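Cytosol aminopeptidase (Staphylococcus aureus subsp. aureus, PDB 3KZW) probably removes amino acids one at a time from the N-termini of peptides, as a metal-dependent leucyl aminopeptidase. Local coordinates at residues I278-S289 / I329-I340. Numbering follows the deposited sequence.
Sequences IALVGKGITYDS and IVGVLACAENMI
D288 and N338 both send CG away from their backbone N (chi1 -173° and -164°), so that carboxylate and amide project alongside each other with their planes nearly parallel. N338 ND2 donates a hydrogen bond to D288 OD1 (2.8 Å) on its syn side, somewhat out of the carboxylate plane; the same amide nitrogen is also bonded to the carbonyl of T364. The other carboxylate oxygen of D288 forms a salt bridge with K295 and lies close to the acids D306, D365 and E367. S289 folds its hydroxyl back over its own main chain, and S289 OG donates to N338 O at 2.6 Å; that carbonyl also accepts from S289 N at 3.1 Å. M339 brings CE to the edge of the Y287 ring, 3.5 Å from CD2, and equally close to S289 CB. Y287 OH bonds to the carbonyl of P347 of a second subunit.

Upstream, 278-285 and 329-338 run parallel, their axes 22° apart, in a regular ladder exemplified by L280 N to V330 O at 2.9 Å. Near the corner at T286 the ladder loses regularity: the bond from G284 N to A334 O is bent, and A336 N meets G284 O from well above the carbonyl plane. The strands draw closest at G284, whose CA is 4.2 Å from C335 CA, and I285 CD1 packs on A336 CB at 3.8 Å. The connection between these neighbouring parallel strands runs through helix 308-322, consistent with a beta-alpha-beta crossover in the mixed central sheet of the catalytic domain. D288, K283, D306, D365 and E367 gather near the strand ends, a set consistent with the metal-binding active site of leucyl aminopeptidases, although the sodium ions bound here sit at other residues.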
ATOM      1  N   ILE A 278     -18.678  41.141  14.257  1.00  2.66           N
ATOM      2  CA  ILE A 278     -17.890  40.311  13.356  1.00  2.62           C
ATOM      3  C   ILE A 278     -17.835  38.907  13.953  1.00  2.62           C
ATOM      4  O   ILE A 278     -17.416  38.729  15.099  1.00  2.61           O
ATOM      5  CB  ILE A 278     -16.473  40.888  13.150  1.00  2.60           C
ATOM      6  CG1 ILE A 278     -16.556  42.224  12.407  1.00  2.59           C
ATOM      7  CG2 ILE A 278     -15.590  39.908  12.383  1.00  2.60           C
ATOM      8  CD1 ILE A 278     -15.331  43.099  12.557  1.00  2.66           C
ATOM      9  N   ALA A 279     -18.284  37.920  13.181  1.00  2.61           N
ATOM     10  CA  ALA A 279     -18.302  36.532  13.634  1.00  2.60           C
ATOM     11  C   ALA A 279     -16.991  35.837  13.321  1.00  2.60           C
ATOM     12  O   ALA A 279     -16.558  35.801  12.171  1.00  2.61           O
ATOM     13  CB  ALA A 279     -19.464  35.774  13.016  1.00  2.62           C
ATOM     14  N   LEU A 280     -16.361  35.296  14.359  1.00  2.62           N
ATOM     15  CA  LEU A 280     -15.152  34.499  14.206  1.00  2.61           C
ATOM     16  C   LEU A 280     -15.406  33.077  14.699  1.00  2.64           C
ATOM     17  O   LEU A 280     -15.600  32.847  15.894  1.00  2.63           O
ATOM     18  CB  LEU A 280     -13.976  35.138  14.948  1.00  2.60           C
ATOM     19  CG  LEU A 280     -13.571  36.572  14.580  1.00  2.63           C
ATOM     20  CD1 LEU A 280     -12.477  37.059  15.518  1.00  2.61           C
ATOM     21  CD2 LEU A 280     -13.115  36.691  13.130  1.00  2.66           C
ATOM     22  N   VAL A 281     -15.415  32.133  13.762  1.00  2.66           N
ATOM     23  CA  VAL A 281     -15.725  30.733  14.054  1.00  2.64           C
ATOM     24  C   VAL A 281     -14.453  29.887  14.042  1.00  2.63           C
ATOM     25  O   VAL A 281     -13.635  29.996  13.132  1.00  2.67           O
ATOM     26  CB  VAL A 281     -16.760  30.171  13.048  1.00  2.63           C
ATOM     27  CG1 VAL A 281     -17.112  28.725  13.374  1.00  2.63           C
ATOM     28  CG2 VAL A 281     -18.013  31.033  13.038  1.00  2.57           C
ATOM     29  N   GLY A 282     -14.290  29.044  15.058  1.00  2.63           N
ATOM     30  CA  GLY A 282     -13.091  28.220  15.183  1.00  2.69           C
ATOM     31  C   GLY A 282     -13.365  26.740  15.372  1.00  2.71           C
ATOM     32  O   GLY A 282     -14.239  26.352  16.153  1.00  2.77           O
ATOM     33  N   LYS A 283     -12.616  25.913  14.646  1.00  2.66           N
ATOM     34  CA  LYS A 283     -12.692  24.466  14.793  1.00  2.67           C
ATOM     35  C   LYS A 283     -11.897  24.034  16.025  1.00  2.69           C
ATOM     36  O   LYS A 283     -10.672  24.187  16.071  1.00  2.69           O
ATOM     37  CB  LYS A 283     -12.157  23.777  13.537  1.00  2.66           C
ATOM     38  CG  LYS A 283     -12.112  22.258  13.613  1.00  2.65           C
ATOM     39  CD  LYS A 283     -11.287  21.683  12.474  1.00  2.71           C
ATOM     40  CE  LYS A 283     -10.911  20.239  12.751  1.00  2.75           C
ATOM     41  NZ  LYS A 283     -10.109  19.634  11.654  1.00  2.87           N
ATOM     42  N   GLY A 284     -12.601  23.497  17.016  1.00  2.67           N
ATOM     43  CA  GLY A 284     -11.981  23.109  18.274  1.00  2.66           C
ATOM     44  C   GLY A 284     -11.942  21.616  18.526  1.00  2.71           C
ATOM     45  O   GLY A 284     -12.311  21.158  19.611  1.00  2.80           O
ATOM     46  N   ILE A 285     -11.489  20.852  17.535  1.00  2.63           N
ATOM     47  CA  ILE A 285     -11.322  19.413  17.719  1.00  2.67           C
ATOM     48  C   ILE A 285     -10.047  19.163  18.524  1.00  2.71           C
ATOM     49  O   ILE A 285      -8.934  19.260  17.996  1.00  2.74           O
ATOM     50  CB  ILE A 285     -11.328  18.632  16.374  1.00  2.67           C
ATOM     51  CG1 ILE A 285     -12.638  18.867  15.601  1.00  2.67           C
ATOM     52  CG2 ILE A 285     -11.100  17.136  16.603  1.00  2.62           C
ATOM     53  CD1 ILE A 285     -13.909  18.360  16.288  1.00  2.61           C
ATOM     54  N   THR A 286     -10.228  18.858  19.808  1.00  2.69           N
ATOM     55  CA  THR A 286      -9.114  18.700  20.745  1.00  2.68           C
ATOM     56  C   THR A 286      -8.231  17.504  20.393  1.00  2.70           C
ATOM     57  O   THR A 286      -7.019  17.528  20.628  1.00  2.74           O
ATOM     58  CB  THR A 286      -9.599  18.599  22.206  1.00  2.69           C
ATOM     59  OG1 THR A 286     -10.509  17.500  22.337  1.00  2.80           O
ATOM     60  CG2 THR A 286     -10.296  19.885  22.633  1.00  2.63           C
ATOM     61  N   TYR A 287      -8.846  16.464  19.832  1.00  2.67           N
ATOM     62  CA  TYR A 287      -8.108  15.351  19.239  1.00  2.61           C
ATOM     63  C   TYR A 287      -8.897  14.672  18.131  1.00  2.62           C
ATOM     64  O   TYR A 287     -10.091  14.406  18.277  1.00  2.71           O
ATOM     65  CB  TYR A 287      -7.699  14.319  20.287  1.00  2.61           C
ATOM     66  CG  TYR A 287      -6.627  13.381  19.783  1.00  2.64           C
ATOM     67  CD1 TYR A 287      -5.286  13.752  19.808  1.00  2.64           C
ATOM     68  CD2 TYR A 287      -6.956  12.133  19.260  1.00  2.55           C
ATOM     69  CE1 TYR A 287      -4.304  12.903  19.339  1.00  2.58           C
ATOM     70  CE2 TYR A 287      -5.979  11.274  18.791  1.00  2.57           C
ATOM     71  CZ  TYR A 287      -4.655  11.665  18.833  1.00  2.64           C
ATOM     72  OH  TYR A 287      -3.679  10.814  18.368  1.00  2.77           O
ATOM     73  N   ASP A 288      -8.211  14.384  17.029  1.00  2.61           N
ATOM     74  CA  ASP A 288      -8.821  13.742  15.872  1.00  2.64           C
ATOM     75  C   ASP A 288      -8.128  12.413  15.573  1.00  2.65           C
ATOM     76  O   ASP A 288      -6.996  12.389  15.080  1.00  2.69           O
ATOM     77  CB  ASP A 288      -8.751  14.680  14.657  1.00  2.65           C
ATOM     78  CG  ASP A 288      -9.527  14.156  13.450  1.00  2.77           C
ATOM     79  OD1 ASP A 288     -10.362  13.239  13.614  1.00  2.81           O
ATOM     80  OD2 ASP A 288      -9.303  14.678  12.331  1.00  2.89           O
ATOM     81  N   SER A 289      -8.810  11.313  15.888  1.00  2.61           N
ATOM     82  CA  SER A 289      -8.332   9.978  15.528  1.00  2.59           C
ATOM     83  C   SER A 289      -8.825   9.580  14.140  1.00  2.62           C
ATOM     84  O   SER A 289      -8.317   8.635  13.532  1.00  2.61           O
ATOM     85  CB  SER A 289      -8.791   8.945  16.553  1.00  2.59           C
ATOM     86  OG  SER A 289     -10.193   8.759  16.508  1.00  2.56           O
ATOM     87  N   ILE A 329     -17.190  41.845  18.364  1.00  2.64           N
ATOM     88  CA  ILE A 329     -16.824  40.496  17.936  1.00  2.65           C
ATOM     89  C   ILE A 329     -17.642  39.444  18.681  1.00  2.69           C
ATOM     90  O   ILE A 329     -17.806  39.516  19.903  1.00  2.70           O
ATOM     91  CB  ILE A 329     -15.308  40.210  18.145  1.00  2.63           C
ATOM     92  CG1 ILE A 329     -14.449  41.186  17.337  1.00  2.63           C
ATOM     93  CG2 ILE A 329     -14.966  38.772  17.760  1.00  2.60           C
ATOM     94  CD1 ILE A 329     -12.991  41.228  17.758  1.00  2.64           C
ATOM     95  N   VAL A 330     -18.160  38.477  17.929  1.00  2.69           N
ATOM     96  CA  VAL A 330     -18.727  37.268  18.507  1.00  2.66           C
ATOM     97  C   VAL A 330     -17.913  36.062  18.037  1.00  2.65           C
ATOM     98  O   VAL A 330     -17.750  35.837  16.838  1.00  2.68           O
ATOM     99  CB  VAL A 330     -20.254  37.114  18.212  1.00  2.66           C
ATOM    100  CG1 VAL A 330     -20.543  37.046  16.709  1.00  2.74           C
ATOM    101  CG2 VAL A 330     -20.820  35.893  18.929  1.00  2.71           C
ATOM    102  N   GLY A 331     -17.377  35.311  18.993  1.00  2.66           N
ATOM    103  CA  GLY A 331     -16.566  34.140  18.695  1.00  2.61           C
ATOM    104  C   GLY A 331     -17.315  32.871  19.034  1.00  2.67           C
ATOM    105  O   GLY A 331     -17.845  32.740  20.138  1.00  2.74           O
ATOM    106  N   VAL A 332     -17.369  31.944  18.081  1.00  2.67           N
ATOM    107  CA  VAL A 332     -18.038  30.660  18.287  1.00  2.65           C
ATOM    108  C   VAL A 332     -17.039  29.526  18.099  1.00  2.67           C
ATOM    109  O   VAL A 332     -16.406  29.411  17.045  1.00  2.65           O
ATOM    110  CB  VAL A 332     -19.249  30.468  17.334  1.00  2.66           C
ATOM    111  CG1 VAL A 332     -19.980  29.162  17.641  1.00  2.59           C
ATOM    112  CG2 VAL A 332     -20.210  31.652  17.429  1.00  2.59           C
ATOM    113  N   LEU A 333     -16.898  28.697  19.131  1.00  2.73           N
ATOM    114  CA  LEU A 333     -15.975  27.568  19.098  1.00  2.67           C
ATOM    115  C   LEU A 333     -16.727  26.253  19.230  1.00  2.68           C
ATOM    116  O   LEU A 333     -17.447  26.032  20.206  1.00  2.69           O
ATOM    117  CB  LEU A 333     -14.921  27.695  20.203  1.00  2.62           C
ATOM    118  CG  LEU A 333     -14.224  29.046  20.394  1.00  2.62           C
ATOM    119  CD1 LEU A 333     -13.313  28.987  21.601  1.00  2.64           C
ATOM    120  CD2 LEU A 333     -13.444  29.469  19.155  1.00  2.63           C
ATOM    121  N   ALA A 334     -16.566  25.390  18.230  1.00  2.71           N
ATOM    122  CA  ALA A 334     -17.146  24.051  18.257  1.00  2.67           C
ATOM    123  C   ALA A 334     -16.088  23.066  18.722  1.00  2.69           C
ATOM    124  O   ALA A 334     -15.177  22.723  17.965  1.00  2.77           O
ATOM    125  CB  ALA A 334     -17.674  23.671  16.885  1.00  2.65           C
ATOM    126  N   CYS A 335     -16.209  22.623  19.971  1.00  2.68           N
ATOM    127  CA  CYS A 335     -15.207  21.758  20.593  1.00  2.68           C
ATOM    128  C   CYS A 335     -15.705  20.331  20.750  1.00  2.66           C
ATOM    129  O   CYS A 335     -16.796  20.110  21.266  1.00  2.70           O
ATOM    130  CB  CYS A 335     -14.797  22.314  21.955  1.00  2.68           C
ATOM    131  SG  CYS A 335     -14.314  24.052  21.920  1.00  3.16           S
ATOM    132  N   ALA A 336     -14.897  19.373  20.299  1.00  2.63           N
ATOM    133  CA  ALA A 336     -15.224  17.948  20.370  1.00  2.59           C
ATOM    134  C   ALA A 336     -13.959  17.106  20.263  1.00  2.66           C
ATOM    135  O   ALA A 336     -12.900  17.609  19.886  1.00  2.70           O
ATOM    136  CB  ALA A 336     -16.205  17.564  19.267  1.00  2.57           C
ATOM    137  N   GLU A 337     -14.080  15.824  20.601  1.00  2.66           N
ATOM    138  CA  GLU A 337     -12.986  14.868  20.466  1.00  2.64           C
ATOM    139  C   GLU A 337     -13.455  13.707  19.588  1.00  2.66           C
ATOM    140  O   GLU A 337     -14.387  12.986  19.947  1.00  2.72           O
ATOM    141  CB  GLU A 337     -12.544  14.373  21.847  1.00  2.65           C
ATOM    142  CG  GLU A 337     -11.135  13.806  21.902  1.00  2.72           C
ATOM    143  CD  GLU A 337     -10.763  13.270  23.279  1.00  2.80           C
ATOM    144  OE1 GLU A 337      -9.841  13.829  23.911  1.00  3.00           O
ATOM    145  OE2 GLU A 337     -11.391  12.291  23.734  1.00  2.77           O
ATOM    146  N   ASN A 338     -12.815  13.543  18.432  1.00  2.65           N
ATOM    147  CA  ASN A 338     -13.212  12.531  17.448  1.00  2.66           C
ATOM    148  C   ASN A 338     -12.630  11.155  17.766  1.00  2.64           C
ATOM    149  O   ASN A 338     -11.490  10.863  17.410  1.00  2.71           O
ATOM    150  CB  ASN A 338     -12.806  12.978  16.035  1.00  2.65           C
ATOM    151  CG  ASN A 338     -13.514  12.195  14.933  1.00  2.67           C
ATOM    152  OD1 ASN A 338     -14.441  11.427  15.187  1.00  2.78           O
ATOM    153  ND2 ASN A 338     -13.077  12.398  13.700  1.00  2.61           N
ATOM    154  N   MET A 339     -13.428  10.314  18.424  1.00  2.64           N
ATOM    155  CA  MET A 339     -12.960   9.029  18.961  1.00  2.61           C
ATOM    156  C   MET A 339     -13.799   7.839  18.489  1.00  2.63           C
ATOM    157  O   MET A 339     -14.896   8.013  17.956  1.00  2.71           O
ATOM    158  CB  MET A 339     -12.951   9.071  20.491  1.00  2.57           C
ATOM    159  CG  MET A 339     -12.005  10.092  21.116  1.00  2.64           C
ATOM    160  SD  MET A 339     -10.336   9.472  21.399  1.00  3.03           S
ATOM    161  CE  MET A 339      -9.557   9.874  19.847  1.00  2.74           C
ATOM    162  N   ILE A 340     -13.273   6.632  18.696  1.00  2.61           N
ATOM    163  CA  ILE A 340     -13.968   5.389  18.353  1.00  2.62           C
ATOM    164  C   ILE A 340     -14.507   4.718  19.616  1.00  2.66           C
ATOM    165  O   ILE A 340     -13.770   4.535  20.589  1.00  2.71           O
ATOM    166  CB  ILE A 340     -13.028   4.384  17.628  1.00  2.62           C
ATOM    167  CG1 ILE A 340     -12.446   4.991  16.353  1.00  2.59           C
ATOM    168  CG2 ILE A 340     -13.761   3.080  17.308  1.00  2.66           C
ATOM    169  CD1 ILE A 340     -11.284   4.213  15.775  1.00  2.63           C
TER